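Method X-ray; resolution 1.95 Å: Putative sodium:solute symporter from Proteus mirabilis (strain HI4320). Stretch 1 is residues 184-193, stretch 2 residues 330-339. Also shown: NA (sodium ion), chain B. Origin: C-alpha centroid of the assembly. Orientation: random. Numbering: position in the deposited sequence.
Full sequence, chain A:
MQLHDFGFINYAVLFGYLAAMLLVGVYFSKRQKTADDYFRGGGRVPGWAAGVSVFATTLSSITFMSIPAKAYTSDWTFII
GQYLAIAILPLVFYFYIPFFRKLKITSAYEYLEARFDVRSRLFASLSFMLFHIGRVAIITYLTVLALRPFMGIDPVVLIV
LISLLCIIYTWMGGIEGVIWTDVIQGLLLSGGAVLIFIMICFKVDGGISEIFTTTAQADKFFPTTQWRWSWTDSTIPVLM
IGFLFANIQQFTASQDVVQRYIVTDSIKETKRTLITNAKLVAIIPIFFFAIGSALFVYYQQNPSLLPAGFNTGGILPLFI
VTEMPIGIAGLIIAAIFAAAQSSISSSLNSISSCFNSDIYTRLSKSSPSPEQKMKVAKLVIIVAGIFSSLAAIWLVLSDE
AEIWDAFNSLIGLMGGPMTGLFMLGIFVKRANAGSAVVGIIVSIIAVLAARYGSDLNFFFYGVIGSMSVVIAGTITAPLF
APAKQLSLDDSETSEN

Stretch 1 184-193: IQGLLLSGGA
Stretch 2 330-339: GLIIAAIFAA

No hydrogen bond or salt bridge links the two stretches; they are held by packing alone, centred on Leu 188, whose side chain sits as a knob in a hole formed by Leu 331, Ala 334, Ala 335 and Ala 338. Both segments are helical throughout, with phi/psi values near -66/-40, and each belongs to a helix that extends beyond it at both ends. Their axes approach to 8.2 Å and their N-to-C directions diverge by 131° (signed crossing angle -131°), so they run obliquely antiparallel. In this register, the CA atoms of Gln 185 and Ala 338 lie 4.6 Å apart, those of Leu 189 and Ala 335 also 4.6 Å, and those of Gly 192 and Ile 332 5.8 Å.

Leu 188 points toward the partner helix with chi1 t (179°) and chi2 p (60°). Its CD1 lies 3.8 Å from CD1 of Leu 331, which is itself t,p (-180°, 73°); the CA-to-CB bond of Leu 331 points sideways, but the end of its side chain comes nearer. Leu 188 CD2 rests 4.0 Å from Ala 338 CB and 4.2 Å from Ala 334 CB, while Leu 188 CG is 4.0 Å from Ala 335 CB. The three alanines present single methyl groups, leaving space for the branched leucine between the helices.

Next to this knob, Gln 185 (m, t, chi3 -29°) directs its aliphatic base at the partner, with CB only 3.4 Å from Ala 338 CB; its NE2 is hydrogen-bonded elsewhere in the structure. Leu 189 adopts p,p (71°, 81°), placing CB 3.7 Å from Ala 335 O and CD2 3.9 Å from Ala 339 CB. The carbonyl O of Ala 339 also binds the sodium ion at 2.3 Å, so this packing lies beside a metal ligand.

Farther along, Gly 192 allows close approach: an ideal CB there would point toward the partner and fall 3.1 Å from Ala 335 CB, a tight fit. The CA-to-CB bond of Ile 332 (m,m; -61°, -51°) points away, but the end of its side chain comes nearer, with CD1 3.7 Å from Gly 192 O.

Within each helix, i to i-4 backbone hydrogen bonds run along the segment, as in Gly 192 N to Leu 188 O at 2.9 Å and Ala 338 N to Ala 334 O at 2.7 Å. Ser 190 (m), pointing away from the contact, donates from OG to Gly 186 O at 2.8 Å, satisfying its hydroxyl within its own helix. The contact buries 406 Å², both sides summed, with the largest areas covered on Leu 188 (77 Å²) and Ala 338 (70 Å²).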

# COMPACT_ATOMS: atom_id res chain seq x y z
N ILE A 184 14.25 -7.17 1.79
CA ILE A 184 14.34 -8.63 1.58
C ILE A 184 12.99 -9.09 1.03
O ILE A 184 12.92 -9.91 0.10
CB ILE A 184 14.64 -9.39 2.91
CG1 ILE A 184 16.02 -9.00 3.48
CG2 ILE A 184 14.53 -10.91 2.72
CD1 ILE A 184 16.16 -9.33 4.97
N GLN A 185 11.91 -8.57 1.63
CA GLN A 185 10.56 -9.02 1.25
C GLN A 185 10.23 -8.52 -0.12
O GLN A 185 9.61 -9.24 -0.85
CB GLN A 185 9.51 -8.59 2.25
CG GLN A 185 9.70 -9.23 3.60
CD GLN A 185 9.04 -8.50 4.70
OE1 GLN A 185 8.87 -7.26 4.64
NE2 GLN A 185 8.53 -9.27 5.69
N GLY A 186 10.66 -7.30 -0.44
CA GLY A 186 10.47 -6.71 -1.75
C GLY A 186 11.12 -7.48 -2.89
O GLY A 186 10.55 -7.67 -4.00
N LEU A 187 12.32 -7.94 -2.61
CA LEU A 187 13.08 -8.65 -3.61
C LEU A 187 12.59 -10.08 -3.67
O LEU A 187 12.60 -10.67 -4.71
CB LEU A 187 14.57 -8.54 -3.36
CG LEU A 187 15.05 -7.10 -3.38
CD1 LEU A 187 16.48 -7.02 -2.90
CD2 LEU A 187 14.95 -6.49 -4.77
N LEU A 188 12.13 -10.62 -2.55
CA LEU A 188 11.59 -11.98 -2.51
C LEU A 188 10.28 -12.10 -3.28
O LEU A 188 10.10 -13.03 -4.01
CB LEU A 188 11.41 -12.42 -1.02
CG LEU A 188 10.83 -13.81 -0.79
CD1 LEU A 188 11.75 -14.87 -1.45
CD2 LEU A 188 10.66 -14.15 0.69
N LEU A 189 9.34 -11.18 -3.10
CA LEU A 189 8.11 -11.22 -3.84
C LEU A 189 8.35 -10.97 -5.33
O LEU A 189 7.67 -11.55 -6.16
CB LEU A 189 7.04 -10.28 -3.25
CG LEU A 189 7.26 -8.78 -3.43
CD1 LEU A 189 6.80 -8.36 -4.86
CD2 LEU A 189 6.58 -7.96 -2.39
N SER A 190 9.33 -10.13 -5.66
CA SER A 190 9.68 -9.83 -7.08
C SER A 190 10.25 -11.05 -7.79
O SER A 190 9.78 -11.44 -8.84
CB SER A 190 10.67 -8.66 -7.15
OG SER A 190 10.07 -7.44 -6.73
N GLY A 191 11.23 -11.71 -7.19
CA GLY A 191 11.78 -12.92 -7.82
C GLY A 191 10.75 -14.00 -7.82
O GLY A 191 10.67 -14.81 -8.77
N GLY A 192 9.97 -14.06 -6.74
CA GLY A 192 8.93 -15.05 -6.66
C GLY A 192 7.94 -14.93 -7.82
O GLY A 192 7.51 -15.93 -8.41
N ALA A 193 7.57 -13.71 -8.16
CA ALA A 193 6.63 -13.53 -9.23
C ALA A 193 7.27 -13.96 -10.55
O ALA A 193 6.62 -14.58 -11.39
CB ALA A 193 6.14 -12.11 -9.29
N GLY A 330 7.35 -23.81 -1.03
CA GLY A 330 7.48 -23.19 0.28
C GLY A 330 8.06 -21.78 0.23
O GLY A 330 7.71 -20.89 1.07
N LEU A 331 8.93 -21.57 -0.76
CA LEU A 331 9.49 -20.26 -1.02
C LEU A 331 8.47 -19.20 -1.63
O LEU A 331 8.54 -18.01 -1.33
CB LEU A 331 10.72 -20.42 -1.92
CG LEU A 331 11.42 -19.14 -2.28
CD1 LEU A 331 12.17 -18.60 -1.12
CD2 LEU A 331 12.40 -19.33 -3.41
N ILE A 332 7.58 -19.66 -2.51
CA ILE A 332 6.47 -18.84 -3.04
C ILE A 332 5.48 -18.46 -1.97
O ILE A 332 5.04 -17.33 -1.91
CB ILE A 332 5.75 -19.57 -4.16
CG1 ILE A 332 6.73 -19.85 -5.33
CG2 ILE A 332 4.57 -18.74 -4.70
CD1 ILE A 332 7.50 -18.63 -5.81
N ILE A 333 5.14 -19.38 -1.08
CA ILE A 333 4.39 -19.04 0.11
C ILE A 333 5.11 -18.01 0.99
O ILE A 333 4.46 -17.10 1.46
CB ILE A 333 4.00 -20.25 0.95
CG1 ILE A 333 3.03 -21.19 0.23
CG2 ILE A 333 3.36 -19.85 2.26
CD1 ILE A 333 2.29 -20.67 -0.97
N ALA A 334 6.41 -18.15 1.20
CA ALA A 334 7.14 -17.15 1.94
C ALA A 334 7.06 -15.79 1.22
O ALA A 334 7.00 -14.77 1.90
CB ALA A 334 8.58 -17.56 2.14
N ALA A 335 7.07 -15.79 -0.14
CA ALA A 335 6.97 -14.55 -0.92
C ALA A 335 5.58 -13.84 -0.81
O ALA A 335 5.49 -12.64 -0.82
CB ALA A 335 7.31 -14.80 -2.39
N ILE A 336 4.52 -14.60 -0.67
CA ILE A 336 3.20 -14.08 -0.36
C ILE A 336 3.16 -13.53 1.07
O ILE A 336 2.65 -12.45 1.29
CB ILE A 336 2.12 -15.18 -0.54
CG1 ILE A 336 2.00 -15.56 -2.02
CG2 ILE A 336 0.79 -14.76 0.06
CD1 ILE A 336 1.08 -16.76 -2.28
N PHE A 337 3.67 -14.27 2.03
CA PHE A 337 3.92 -13.68 3.33
C PHE A 337 4.73 -12.38 3.20
O PHE A 337 4.42 -11.39 3.86
CB PHE A 337 4.66 -14.62 4.25
CG PHE A 337 3.79 -15.58 5.01
CD1 PHE A 337 3.07 -16.59 4.34
CD2 PHE A 337 3.76 -15.54 6.40
CE1 PHE A 337 2.33 -17.51 5.06
CE2 PHE A 337 3.02 -16.47 7.13
CZ PHE A 337 2.32 -17.46 6.47
N ALA A 338 5.79 -12.39 2.41
CA ALA A 338 6.62 -11.19 2.33
C ALA A 338 5.84 -9.98 1.74
O ALA A 338 6.07 -8.83 2.16
CB ALA A 338 7.88 -11.44 1.55
N ALA A 339 4.95 -10.22 0.75
CA ALA A 339 4.07 -9.15 0.21
C ALA A 339 3.13 -8.56 1.28
O ALA A 339 2.96 -7.34 1.39
CB ALA A 339 3.29 -9.62 -1.01
NA NA B . 3.99 -5.39 0.79